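Long-range contacts in TRAP dicarboxylate transporter-DctP subunit (Desulfovibrio salexigens, PDB 4N6D), which probably captures a small organic acid in the periplasm and hands it to a TRAP-type membrane transporter: residues S31-N36 with S71-A76; K77-G82 with G91-A96; N151-V156 with K204-S209; C222-E227 with S286-K291. One frame throughout, in Å; residues are numbered along the deposited sequence. Where two conformers were deposited one is given.

The four contacts fall into two groups, one in each of the two main sheets. Contacts 1 and 2 touch each other and share the five-stranded sheet, where strands 30-35 and 90-94 are neighbours; both join a strand to a loop or helix through apolar side chains and bridging waters, with one direct backbone bond in contact 1. Contacts 3 and 4 lie in the four-stranded sheet, where strands 151-154 and 224-226 run side by side, and are held by backbone hydrogen bonds, antiparallel in contact 3 and parallel in contact 4. Contacts 2 and 3 are buried, whereas contacts 1 and 4 are partly open; contact 4 brings more charged side chains together, and contact 2 adds a bound carboxylate.

Contact 1. Residues S31-N36 with S71-A76; sequences SLSYAN and STLLGA
The methyl of Ala35 lies against the base of the Leu74 side chain, CB to CB at 3.8 Å. With chi1 at -57°, Leu74 CG stands anti to its own carbonyl carbon and comes to 4.1 Å from Ala35 CB, and CD1 is about as near. Two residues back along the strand, Ser33 turns the same way as Ala35 and meets the other leucine: Leu73 CD2 comes to 3.9 Å from Ser33 CB. The Leu73 side chain also rests on Tyr68 and Ala88.

Past Ala35 the contact becomes polar. Ser71 N donates to Asn36 O at 3.1 Å, with the donor tilted 17° from the carbonyl plane. Beside this bond a water bridges the two segments: it accepts from Leu73 N at 2.9 Å, donates to Leu74 O at 2.9 Å and takes a weak third bond from Asn36 N. The water thereby ties the backbone of Leu73 and Leu74, if weakly, to that of Asn36. The Asn36 side chain leaves the contact, its ND2 bonded to Pro44 O, while Ser71 OG bonds to Phe37 O.

Strand 30-35, helix 43-58 and strand 63-68 form a beta-alpha-beta unit with parallel, adjacent strands. The loop leaving its second strand folds back here on the C-terminal part of the first, within a crossover of the kind that builds periplasmic binding proteins.

Contact 2. Residues K77-G82 with G91-A96; sequences KNTLRG and GCVSLA. With I3C (5-amino-2,4,6-triiodobenzene-1,3-dicarboxylic acid), chain C; EDO (1,2-ethanediol), chain E.
In Thr79, chi1 of -74° puts OG1 beside the backbone N, anti to the carbonyl carbon; the other branch, CG2, is anti to N and meets strand 90-94. Thr79 CG2 is 4.1 Å from Gly91 CA and 3.7 Å from Cys92 O, an approach that the lack of a side chain at Gly91 permits. Thr79 CG2 and Val93 CG2 are 3.9 Å apart as the two side chains slide past each other in opposite directions. Leu80 crosses Val93 at about a right angle, its CD2 4.0 Å from Val93 CG2. Thr79 OG1 bonds to Gly75 O and accepts from a water at 2.8 Å; the same water donates to Cys92 O, linking helix to strand without a direct hydrogen bond. An ethanediol, probably from the crystallisation liquor, packs against Thr79 CB; its O1 accepts from Ser94 N at 2.8 Å, and His98 also binds it.

Arg81, which follows Leu80 in the helix, holds one carboxylate of the triiodinated compound used for phasing. NH2 bonds to O12 at 2.6 Å (177°), NH1 to O11 at 3.2 Å. This fork, one bond short and straight, the other long and bent, is consistent with a charge-assisted grip on a carboxylate, but says nothing firm about the natural ligand.

Contact 3. Residues N151-V156 with K204-S209; sequences NIMTKV and KGLFSS
Strands 151-154 and 205-208 run antiparallel, with 159° between their directions. Asn151 with Ser208 and Met153 with Leu206 form hydrogen-bonded pairs, alternating with the non-hydrogen-bonded pairs Ile152 with Phe207 and Thr154 with Gly205. At the last of these the backbones close to 3.9 Å between the CA atoms of Thr154 and Gly205. Beyond the strands, Lys155 N still donates to Lys204 O at 3.0 Å, and a water that accepts from Val156 N donates to the same oxygen.

On the face of Ile152 and Phe207, Ile152 CG1 sits over the Phe207 ring, 3.8 Å from its centroid and 14° off the normal, a CH-pi contact. Ring atom CD1 also reaches Asn151 O at 3.2 Å. Leu175 and Leu179 of helix 173-181 pack on the same phenylalanine. Strand 205-208 is an outermost strand of the mixed four-stranded sheet in the second lobe of this periplasmic binding protein fold, and strand 151-154 lies between it and strand 224-226.

Met153 and Leu206 share the other face, Met153 CB lying 4.0 Å from Leu206 CD2. A bend at chi3 (-82°) turns the Met153 methyl toward the other strand, so that CE stands 3.3 Å from Ser208 O; Val212 and Leu213 of helix 212-215 also touch this side chain. At the end of the pair, Lys155 lays CG 3.6 Å from Lys204 O and carries its NZ on to Leu198 O.

Contact 4. Residues C222-E227 with S286-K291; sequences CRYETE and SIEMIK
Strands 224-226 and 288-290 run parallel, 24° apart in direction, and four backbone hydrogen bonds alternate between them, the shortest being Ile290 N to Glu225 O at 2.8 Å. They form one side of the mixed four-stranded sheet, with 288-290 outermost; between them the chain passes through strand 234-240 of the other sheet and returns along helix 249-285. Arg223 and Tyr224 both face Thr154 on the neighbouring strand, a classic beta bulge.

On the face of Glu225 and Met289, the Glu225 chain bends at chi2 (-58°) and crosses Ile287 at about a right angle, with OE2 3.4 Å from Ile287 CG2. Glu225 OE2 is also 2.7 Å from Cys222 O, so the acid probably holds a proton. Met289 adds its SD at 3.9 Å from Glu225 CG, and Leu278 of helix 249-285 packs on Ile287 and Met289.

On the opposite face, that of Tyr224, Glu288 and Ile290, Glu288 OE1 approaches the Tyr224 ring at its edge, in plane and 3.5 Å from CE1, with the carboxylate turned 67° from the ring; Glu288 OE2 forms a salt bridge with Arg159. Ile290 CD1 touches both Tyr224 CB (4.1 Å) and Thr226 OG1; the Thr226 hydroxyl bonds to Val158 O. At the far end, Glu227 and Lys291 lie side by side, pointing the same way, in a long salt bridge of 4.0 Å between OE1 and NZ, and a water accepts from Lys291 NZ at 2.9 Å.

Contact 1. Residues S31-N36 with S71-A76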
loop_
_atom_site.group_PDB
_atom_site.type_symbol
_atom_site.label_atom_id
_atom_site.label_comp_id
_atom_site.label_asym_id
_atom_site.label_seq_id
_atom_site.Cartn_x
_atom_site.Cartn_y
_atom_site.Cartn_z
ATOM N N SER A 31 -6.440 -28.068 3.321
ATOM C CA SER A 31 -5.182 -27.629 2.741
ATOM C C SER A 31 -5.483 -26.452 1.835
ATOM O O SER A 31 -6.335 -26.549 0.949
ATOM C CB SER A 31 -4.542 -28.756 1.930
ATOM O OG SER A 31 -3.253 -28.385 1.432
ATOM N N LEU A 32 -4.816 -25.330 2.068
ATOM C CA LEU A 32 -5.084 -24.127 1.286
ATOM C C LEU A 32 -3.818 -23.620 0.600
ATOM O O LEU A 32 -2.778 -23.473 1.247
ATOM C CB LEU A 32 -5.605 -23.033 2.196
ATOM C CG LEU A 32 -6.884 -23.367 2.962
ATOM C CD1 LEU A 32 -7.162 -22.328 4.024
ATOM C CD2 LEU A 32 -8.041 -23.522 1.981
ATOM N N SER A 33 -3.915 -23.287 -0.681
ATOM C CA SER A 33 -2.822 -22.642 -1.388
ATOM C C SER A 33 -2.998 -21.123 -1.348
ATOM O O SER A 33 -4.114 -20.631 -1.442
ATOM C CB SER A 33 -2.769 -23.109 -2.848
ATOM O OG SER A 33 -4.031 -22.866 -3.455
ATOM N N TYR A 34 -1.891 -20.394 -1.206
ATOM C CA TYR A 34 -1.916 -18.950 -1.056
ATOM C C TYR A 34 -0.932 -18.371 -2.077
ATOM O O TYR A 34 0.299 -18.495 -1.944
ATOM C CB TYR A 34 -1.578 -18.628 0.411
ATOM C CG TYR A 34 -1.758 -17.211 0.898
ATOM C CD1 TYR A 34 -2.168 -16.980 2.195
ATOM C CD2 TYR A 34 -1.459 -16.110 0.107
ATOM C CE1 TYR A 34 -2.290 -15.687 2.700
ATOM C CE2 TYR A 34 -1.594 -14.816 0.603
ATOM C CZ TYR A 34 -1.999 -14.619 1.906
ATOM O OH TYR A 34 -2.125 -13.360 2.449
ATOM N N ALA A 35 -1.493 -17.794 -3.141
ATOM C CA ALA A 35 -0.713 -17.194 -4.218
ATOM C C ALA A 35 -0.350 -15.761 -3.859
ATOM O O ALA A 35 -1.147 -15.049 -3.271
ATOM C CB ALA A 35 -1.503 -17.225 -5.521
ATOM N N ASN A 36 0.853 -15.348 -4.230
ATOM C CA ASN A 36 1.310 -13.993 -3.972
ATOM C C ASN A 36 2.277 -13.580 -5.070
ATOM O O ASN A 36 3.207 -14.312 -5.371
ATOM C CB ASN A 36 1.973 -13.943 -2.597
ATOM C CG ASN A 36 1.652 -12.689 -1.845
ATOM O OD1 ASN A 36 1.565 -11.605 -2.432
ATOM N ND2 ASN A 36 1.474 -12.821 -0.531
ATOM N N SER A 71 5.046 -15.250 -7.629
ATOM C CA SER A 71 4.272 -15.547 -8.821
ATOM C C SER A 71 4.461 -16.989 -9.279
ATOM O O SER A 71 4.319 -17.306 -10.467
ATOM C CB SER A 71 4.632 -14.575 -9.949
ATOM O OG SER A 71 4.182 -13.258 -9.660
ATOM N N THR A 72 4.742 -17.868 -8.326
ATOM C CA THR A 72 4.977 -19.277 -8.663
ATOM C C THR A 72 3.707 -20.090 -8.881
ATOM O O THR A 72 3.763 -21.180 -9.430
ATOM C CB THR A 72 5.827 -20.000 -7.632
ATOM O OG1 THR A 72 5.291 -19.845 -6.311
ATOM C CG2 THR A 72 7.282 -19.481 -7.694
ATOM N N LEU A 73 2.565 -19.576 -8.447
ATOM C CA LEU A 73 1.292 -20.222 -8.763
ATOM C C LEU A 73 0.441 -19.275 -9.605
ATOM O O LEU A 73 0.086 -19.602 -10.725
ATOM C CB LEU A 73 0.575 -20.616 -7.479
ATOM C CG LEU A 73 -0.790 -21.293 -7.576
ATOM C CD1 LEU A 73 -0.739 -22.509 -8.459
ATOM C CD2 LEU A 73 -1.309 -21.643 -6.151
ATOM N N LEU A 74 0.110 -18.107 -9.056
ATOM C CA LEU A 74 -0.535 -17.040 -9.815
ATOM C C LEU A 74 0.299 -15.768 -9.685
ATOM O O LEU A 74 0.943 -15.538 -8.666
ATOM C CB LEU A 74 -1.952 -16.761 -9.305
ATOM C CG LEU A 74 -2.947 -17.908 -9.274
ATOM C CD1 LEU A 74 -4.238 -17.488 -8.591
ATOM C CD2 LEU A 74 -3.213 -18.363 -10.674
ATOM N N GLY A 75 0.296 -14.942 -10.716
ATOM C CA GLY A 75 1.019 -13.687 -10.673
ATOM C C GLY A 75 0.094 -12.501 -10.870
ATOM O O GLY A 75 -1.112 -12.597 -10.682
ATOM N N ALA A 76 0.670 -11.377 -11.283
ATOM C CA ALA A 76 -0.092 -10.151 -11.477
ATOM C C ALA A 76 -1.207 -10.327 -12.500
ATOM O O ALA A 76 -2.271 -9.715 -12.364
ATOM C CB ALA A 76 0.850 -9.022 -11.916
HETATM O O HOH W 1 1.861 -17.405 -6.707
#

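Contact 2. Residues K77-G82 with G91-A96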
loop_
_atom_site.group_PDB
_atom_site.type_symbol
_atom_site.label_atom_id
_atom_site.label_comp_id
_atom_site.label_asym_id
_atom_site.label_seq_id
_atom_site.Cartn_x
_atom_site.Cartn_y
_atom_site.Cartn_z
ATOM N N LYS A 77 -0.963 -11.155 -13.507
ATOM C CA LYS A 77 -1.878 -11.263 -14.646
ATOM C C LYS A 77 -3.094 -12.137 -14.362
ATOM O O LYS A 77 -4.080 -12.082 -15.087
ATOM C CB LYS A 77 -1.164 -11.842 -15.846
ATOM C CG LYS A 77 -0.813 -13.292 -15.676
ATOM C CD LYS A 77 -0.114 -13.876 -16.885
ATOM C CE LYS A 77 0.169 -15.354 -16.660
ATOM N NZ LYS A 77 1.237 -15.882 -17.556
ATOM N N ASN A 78 -3.038 -12.958 -13.326
ATOM C CA ASN A 78 -4.085 -13.961 -13.184
ATOM C C ASN A 78 -4.463 -14.314 -11.742
ATOM O O ASN A 78 -5.077 -15.343 -11.498
ATOM C CB ASN A 78 -3.685 -15.226 -13.929
ATOM C CG ASN A 78 -2.400 -15.825 -13.412
ATOM O OD1 ASN A 78 -1.810 -15.338 -12.466
ATOM N ND2 ASN A 78 -1.946 -16.903 -14.061
ATOM N N THR A 79 -4.155 -13.441 -10.787
ATOM C CA THR A 79 -4.532 -13.711 -9.409
ATOM C C THR A 79 -6.043 -13.603 -9.216
ATOM O O THR A 79 -6.653 -14.477 -8.604
ATOM C CB THR A 79 -3.792 -12.777 -8.435
ATOM O OG1 THR A 79 -2.432 -13.204 -8.325
ATOM C CG2 THR A 79 -4.421 -12.840 -7.053
ATOM N N LEU A 80 -6.672 -12.555 -9.737
ATOM C CA LEU A 80 -8.136 -12.427 -9.576
ATOM C C LEU A 80 -8.888 -13.567 -10.208
ATOM O O LEU A 80 -9.717 -14.243 -9.576
ATOM C CB LEU A 80 -8.650 -11.123 -10.180
ATOM C CG LEU A 80 -8.556 -9.901 -9.293
ATOM C CD1 LEU A 80 -8.964 -8.675 -10.096
ATOM C CD2 LEU A 80 -9.447 -10.045 -8.066
ATOM N N ARG A 81 -8.625 -13.816 -11.478
ATOM C CA ARG A 81 -9.334 -14.885 -12.151
ATOM C C ARG A 81 -8.941 -16.238 -11.582
ATOM O O ARG A 81 -9.763 -17.144 -11.418
ATOM C CB ARG A 81 -9.036 -14.861 -13.644
ATOM C CG ARG A 81 -9.998 -15.695 -14.439
ATOM C CD ARG A 81 -11.410 -15.101 -14.407
ATOM N NE ARG A 81 -12.327 -16.013 -15.082
ATOM C CZ ARG A 81 -13.540 -16.331 -14.652
ATOM N NH1 ARG A 81 -14.028 -15.787 -13.546
ATOM N NH2 ARG A 81 -14.264 -17.188 -15.355
ATOM N N GLY A 82 -7.657 -16.382 -11.276
ATOM C CA GLY A 82 -7.163 -17.628 -10.723
ATOM C C GLY A 82 -7.789 -18.016 -9.399
ATOM O O GLY A 82 -8.101 -19.177 -9.150
ATOM N N GLY A 91 -5.341 -15.452 -2.634
ATOM C CA GLY A 91 -4.405 -14.644 -3.398
ATOM C C GLY A 91 -4.337 -13.214 -2.893
ATOM O O GLY A 91 -5.237 -12.752 -2.184
ATOM N N CYS A 92 -3.251 -12.540 -3.267
ATOM C CA CYS A 92 -2.958 -11.146 -2.893
ATOM C C CYS A 92 -3.117 -10.219 -4.087
ATOM O O CYS A 92 -2.467 -10.398 -5.140
ATOM C CB CYS A 92 -1.536 -11.048 -2.379
ATOM S SG CYS A 92 -1.084 -9.362 -1.831
ATOM N N VAL A 93 -3.977 -9.222 -3.918
ATOM C CA VAL A 93 -4.278 -8.277 -4.978
ATOM C C VAL A 93 -3.819 -6.867 -4.620
ATOM O O VAL A 93 -4.167 -6.348 -3.570
ATOM C CB VAL A 93 -5.774 -8.259 -5.284
ATOM C CG1 VAL A 93 -6.094 -7.231 -6.369
ATOM C CG2 VAL A 93 -6.264 -9.661 -5.695
ATOM N N SER A 94 -3.051 -6.249 -5.513
ATOM C CA SER A 94 -2.727 -4.828 -5.424
ATOM C C SER A 94 -3.809 -4.079 -6.184
ATOM O O SER A 94 -3.871 -4.145 -7.401
ATOM C CB SER A 94 -1.358 -4.554 -6.044
ATOM O OG SER A 94 -1.049 -3.165 -6.001
ATOM N N LEU A 95 -4.682 -3.373 -5.474
ATOM C CA LEU A 95 -5.874 -2.838 -6.126
ATOM C C LEU A 95 -5.561 -1.867 -7.265
ATOM O O LEU A 95 -6.293 -1.817 -8.247
ATOM C CB LEU A 95 -6.806 -2.155 -5.119
ATOM C CG LEU A 95 -7.146 -2.930 -3.846
ATOM C CD1 LEU A 95 -8.186 -2.125 -3.032
ATOM C CD2 LEU A 95 -7.691 -4.331 -4.135
ATOM N N ALA A 96 -4.505 -1.086 -7.102
ATOM C CA ALA A 96 -4.132 -0.061 -8.067
ATOM C C ALA A 96 -3.818 -0.629 -9.443
ATOM O O ALA A 96 -3.873 0.098 -10.432
ATOM C CB ALA A 96 -2.924 0.746 -7.558
HETATM I I3 I3C C . -23.064 -18.210 -11.802
HETATM I I2 I3C C . -17.999 -14.986 -12.709
HETATM I I1 I3C C . -17.974 -20.930 -13.397
HETATM O O8 I3C C . -21.642 -20.866 -13.638
HETATM O O9 I3C C . -20.937 -21.256 -11.588
HETATM C C10 I3C C . -16.949 -17.909 -13.324
HETATM N N13 I3C C . -21.094 -15.614 -12.004
HETATM C C1 I3C C . -20.331 -19.206 -12.606
HETATM C C6 I3C C . -21.024 -18.049 -12.302
HETATM C C5 I3C C . -20.394 -16.816 -12.319
HETATM C C4 I3C C . -19.064 -16.787 -12.662
HETATM C C3 I3C C . -18.379 -17.945 -12.958
HETATM C C2 I3C C . -19.007 -19.160 -12.943
HETATM C C7 I3C C . -21.009 -20.519 -12.604
HETATM O O11 I3C C . -16.050 -18.039 -12.453
HETATM O O12 I3C C . -16.663 -17.758 -14.536
HETATM C C1 EDO E . -1.915 -8.150 -8.699
HETATM O O1 EDO E . -2.772 -7.122 -8.202
HETATM C C2 EDO E . -2.664 -9.439 -8.436
HETATM O O2 EDO E . -4.009 -9.236 -8.902
HETATM O O HOH W 2 -1.103 -12.590 -5.893
#

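Contact 3. Residues N151-V156 with K204-S209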
loop_
_atom_site.group_PDB
_atom_site.type_symbol
_atom_site.label_atom_id
_atom_site.label_comp_id
_atom_site.label_asym_id
_atom_site.label_seq_id
_atom_site.Cartn_x
_atom_site.Cartn_y
_atom_site.Cartn_z
ATOM N N ASN A 151 7.144 8.694 -0.924
ATOM C CA ASN A 151 7.944 9.859 -0.593
ATOM C C ASN A 151 8.993 10.073 -1.689
ATOM O O ASN A 151 9.207 9.209 -2.546
ATOM C CB ASN A 151 8.621 9.632 0.746
ATOM C CG ASN A 151 7.639 9.647 1.898
ATOM O OD1 ASN A 151 6.987 10.659 2.147
ATOM N ND2 ASN A 151 7.548 8.545 2.632
ATOM N N ILE A 152 9.639 11.236 -1.660
ATOM C CA ILE A 152 10.558 11.623 -2.719
ATOM C C ILE A 152 11.979 11.490 -2.207
ATOM O O ILE A 152 12.354 12.148 -1.240
ATOM C CB ILE A 152 10.272 13.064 -3.164
ATOM C CG1 ILE A 152 8.857 13.141 -3.730
ATOM C CG2 ILE A 152 11.282 13.526 -4.226
ATOM C CD1 ILE A 152 8.383 14.536 -4.086
ATOM N N MET A 153 12.758 10.626 -2.859
ATOM C CA MET A 153 14.120 10.328 -2.465
ATOM C C MET A 153 15.034 10.750 -3.610
ATOM O O MET A 153 14.881 10.279 -4.745
ATOM C CB MET A 153 14.260 8.839 -2.211
ATOM C CG MET A 153 13.444 8.344 -1.017
ATOM S SD MET A 153 13.227 6.557 -1.043
ATOM C CE MET A 153 11.844 6.444 -2.176
ATOM N N THR A 154 15.988 11.626 -3.319
ATOM C CA THR A 154 16.725 12.311 -4.378
ATOM C C THR A 154 18.221 12.492 -4.114
ATOM O O THR A 154 18.686 12.396 -2.977
ATOM C CB THR A 154 16.145 13.729 -4.614
ATOM O OG1 THR A 154 16.114 14.444 -3.373
ATOM C CG2 THR A 154 14.742 13.665 -5.210
ATOM N N LYS A 155 18.959 12.746 -5.189
ATOM C CA LYS A 155 20.401 12.980 -5.129
ATOM C C LYS A 155 20.734 14.318 -4.521
ATOM O O LYS A 155 21.734 14.457 -3.826
ATOM C CB LYS A 155 21.010 12.917 -6.536
ATOM C CG LYS A 155 20.842 11.580 -7.214
ATOM C CD LYS A 155 21.477 11.548 -8.602
ATOM C CE LYS A 155 22.926 11.938 -8.566
ATOM N NZ LYS A 155 23.478 11.916 -9.960
ATOM N N VAL A 156 19.913 15.307 -4.839
ATOM C CA VAL A 156 20.071 16.671 -4.360
ATOM C C VAL A 156 18.821 17.023 -3.537
ATOM O O VAL A 156 17.716 16.570 -3.839
ATOM C CB VAL A 156 20.244 17.643 -5.554
ATOM C CG1 VAL A 156 20.114 19.103 -5.129
ATOM C CG2 VAL A 156 21.567 17.401 -6.245
ATOM N N LYS A 204 16.919 11.801 -11.246
ATOM C CA LYS A 204 17.696 12.364 -10.154
ATOM C C LYS A 204 17.043 12.004 -8.821
ATOM O O LYS A 204 17.404 12.545 -7.789
ATOM C CB LYS A 204 17.833 13.872 -10.333
ATOM C CG LYS A 204 18.575 14.265 -11.638
ATOM C CD LYS A 204 18.686 15.774 -11.788
ATOM C CE LYS A 204 19.567 16.173 -12.959
ATOM N NZ LYS A 204 19.051 15.692 -14.262
ATOM N N GLY A 205 16.092 11.074 -8.864
ATOM C CA GLY A 205 15.500 10.527 -7.655
ATOM C C GLY A 205 14.371 9.576 -7.990
ATOM O O GLY A 205 14.134 9.261 -9.161
ATOM N N LEU A 206 13.675 9.107 -6.967
ATOM C CA LEU A 206 12.518 8.266 -7.199
ATOM C C LEU A 206 11.416 8.535 -6.195
ATOM O O LEU A 206 11.646 9.108 -5.134
ATOM C CB LEU A 206 12.897 6.782 -7.225
ATOM C CG LEU A 206 13.289 6.070 -5.933
ATOM C CD1 LEU A 206 13.323 4.577 -6.186
ATOM C CD2 LEU A 206 14.626 6.518 -5.425
ATOM N N PHE A 207 10.210 8.131 -6.572
ATOM C CA PHE A 207 9.011 8.363 -5.780
ATOM C C PHE A 207 8.519 6.986 -5.380
ATOM O O PHE A 207 7.987 6.217 -6.215
ATOM C CB PHE A 207 7.983 9.073 -6.644
ATOM C CG PHE A 207 7.050 10.001 -5.893
ATOM C CD1 PHE A 207 6.827 9.885 -4.529
ATOM C CD2 PHE A 207 6.360 10.971 -6.600
ATOM C CE1 PHE A 207 5.931 10.771 -3.872
ATOM C CE2 PHE A 207 5.478 11.842 -5.969
ATOM C CZ PHE A 207 5.268 11.741 -4.600
ATOM N N SER A 208 8.750 6.635 -4.122
ATOM C CA SER A 208 8.417 5.309 -3.631
ATOM C C SER A 208 8.402 5.321 -2.101
ATOM O O SER A 208 8.618 6.342 -1.468
ATOM C CB SER A 208 9.456 4.304 -4.136
ATOM O OG SER A 208 8.992 2.975 -3.992
ATOM N N SER A 209 8.142 4.182 -1.486
ATOM C CA SER A 209 8.239 4.146 -0.043
ATOM C C SER A 209 9.706 4.025 0.387
ATOM O O SER A 209 10.564 3.557 -0.364
ATOM C CB SER A 209 7.367 3.055 0.582
ATOM O OG SER A 209 7.636 1.802 0.032
HETATM O O HOH W 3 18.313 15.305 -7.281
#

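Contact 4. Residues C222-E227 with S286-K291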
loop_
_atom_site.group_PDB
_atom_site.type_symbol
_atom_site.label_atom_id
_atom_site.label_comp_id
_atom_site.label_asym_id
_atom_site.label_seq_id
_atom_site.Cartn_x
_atom_site.Cartn_y
_atom_site.Cartn_z
ATOM N N CYS A 222 20.852 8.318 -3.264
ATOM C CA CYS A 222 19.875 9.341 -2.903
ATOM C C CYS A 222 19.894 9.527 -1.410
ATOM O O CYS A 222 19.264 8.768 -0.687
ATOM C CB CYS A 222 18.467 8.927 -3.305
ATOM S SG CYS A 222 18.305 8.612 -5.068
ATOM N N ARG A 223 20.593 10.560 -0.960
ATOM C CA ARG A 223 20.802 10.771 0.458
ATOM C C ARG A 223 19.966 11.882 1.059
ATOM O O ARG A 223 20.237 12.304 2.176
ATOM C CB ARG A 223 22.286 11.047 0.694
ATOM C CG ARG A 223 23.121 9.876 0.202
ATOM C CD ARG A 223 24.550 9.924 0.623
ATOM N NE ARG A 223 25.279 8.845 -0.034
ATOM C CZ ARG A 223 26.545 8.539 0.217
ATOM N NH1 ARG A 223 27.222 9.214 1.137
ATOM N NH2 ARG A 223 27.129 7.549 -0.447
ATOM N N TYR A 224 18.980 12.365 0.296
ATOM C CA TYR A 224 18.029 13.372 0.769
ATOM C C TYR A 224 16.622 12.844 0.553
ATOM O O TYR A 224 16.214 12.520 -0.570
ATOM C CB TYR A 224 18.224 14.713 0.059
ATOM C CG TYR A 224 19.614 15.216 0.273
ATOM C CD1 TYR A 224 19.936 15.957 1.400
ATOM C CD2 TYR A 224 20.632 14.910 -0.629
ATOM C CE1 TYR A 224 21.216 16.404 1.626
ATOM C CE2 TYR A 224 21.923 15.348 -0.409
ATOM C CZ TYR A 224 22.206 16.088 0.732
ATOM O OH TYR A 224 23.472 16.555 0.980
ATOM N N GLU A 225 15.900 12.717 1.659
ATOM C CA GLU A 225 14.625 12.037 1.656
ATOM C C GLU A 225 13.566 13.042 2.099
ATOM O O GLU A 225 13.546 13.469 3.268
ATOM C CB GLU A 225 14.659 10.850 2.618
ATOM C CG GLU A 225 16.037 10.205 2.822
ATOM C CD GLU A 225 16.695 9.698 1.537
ATOM O OE1 GLU A 225 16.020 9.635 0.487
ATOM O OE2 GLU A 225 17.919 9.368 1.581
ATOM N N THR A 226 12.690 13.418 1.176
ATOM C CA THR A 226 11.641 14.395 1.489
ATOM C C THR A 226 10.324 13.691 1.775
ATOM O O THR A 226 9.762 13.030 0.901
ATOM C CB THR A 226 11.496 15.395 0.342
ATOM O OG1 THR A 226 12.754 16.070 0.176
ATOM C CG2 THR A 226 10.406 16.420 0.654
ATOM N N GLU A 227 9.850 13.820 3.006
ATOM C CA GLU A 227 8.666 13.102 3.454
ATOM C C GLU A 227 7.406 13.877 3.088
ATOM O O GLU A 227 6.942 14.773 3.797
ATOM C CB GLU A 227 8.720 12.815 4.955
ATOM C CG GLU A 227 7.739 11.708 5.379
ATOM C CD GLU A 227 7.864 11.301 6.840
ATOM O OE1 GLU A 227 8.130 12.197 7.676
ATOM O OE2 GLU A 227 7.712 10.081 7.141
ATOM N N SER A 286 24.566 8.770 6.195
ATOM C CA SER A 286 24.164 10.056 6.765
ATOM C C SER A 286 23.092 10.745 5.935
ATOM O O SER A 286 23.211 11.927 5.603
ATOM C CB SER A 286 25.367 10.990 6.915
ATOM O OG SER A 286 26.313 10.476 7.836
ATOM N N ILE A 287 22.038 10.006 5.607
ATOM C CA ILE A 287 20.932 10.574 4.884
ATOM C C ILE A 287 20.276 11.637 5.744
ATOM O O ILE A 287 20.408 11.641 6.973
ATOM C CB ILE A 287 19.893 9.492 4.467
ATOM C CG1 ILE A 287 19.308 8.790 5.687
ATOM C CG2 ILE A 287 20.529 8.475 3.519
ATOM C CD1 ILE A 287 17.949 8.165 5.445
ATOM N N GLU A 288 19.566 12.545 5.079
ATOM C CA GLU A 288 18.864 13.627 5.755
ATOM C C GLU A 288 17.379 13.531 5.448
ATOM O O GLU A 288 16.992 13.375 4.294
ATOM C CB GLU A 288 19.393 14.992 5.298
ATOM C CG GLU A 288 18.666 16.155 5.961
ATOM C CD GLU A 288 19.071 17.514 5.425
ATOM O OE1 GLU A 288 20.087 17.603 4.697
ATOM O OE2 GLU A 288 18.360 18.498 5.741
ATOM N N MET A 289 16.565 13.628 6.493
ATOM C CA MET A 289 15.112 13.664 6.350
ATOM C C MET A 289 14.645 15.104 6.250
ATOM O O MET A 289 15.000 15.943 7.067
ATOM C CB MET A 289 14.437 12.991 7.540
ATOM C CG MET A 289 14.962 11.616 7.873
ATOM S SD MET A 289 14.817 10.424 6.530
ATOM C CE MET A 289 13.031 10.439 6.234
ATOM N N ILE A 290 13.830 15.378 5.243
ATOM C CA ILE A 290 13.355 16.725 4.970
ATOM C C ILE A 290 11.826 16.787 4.959
ATOM O O ILE A 290 11.175 15.865 4.485
ATOM C CB ILE A 290 13.861 17.186 3.598
ATOM C CG1 ILE A 290 15.388 17.198 3.587
ATOM C CG2 ILE A 290 13.302 18.577 3.281
ATOM C CD1 ILE A 290 15.989 17.403 2.210
ATOM N N LYS A 291 11.270 17.864 5.513
ATOM C CA LYS A 291 9.852 18.175 5.359
ATOM C C LYS A 291 9.711 19.501 4.651
ATOM O O LYS A 291 10.437 20.448 4.940
ATOM C CB LYS A 291 9.153 18.264 6.718
ATOM C CG LYS A 291 9.031 16.944 7.459
ATOM C CD LYS A 291 8.336 17.146 8.816
ATOM C CE LYS A 291 8.152 15.847 9.604
ATOM N NZ LYS A 291 9.434 15.193 9.961
HETATM O O HOH W 4 22.535 13.742 3.693
HETATM O O HOH W 5 10.778 14.280 7.571
#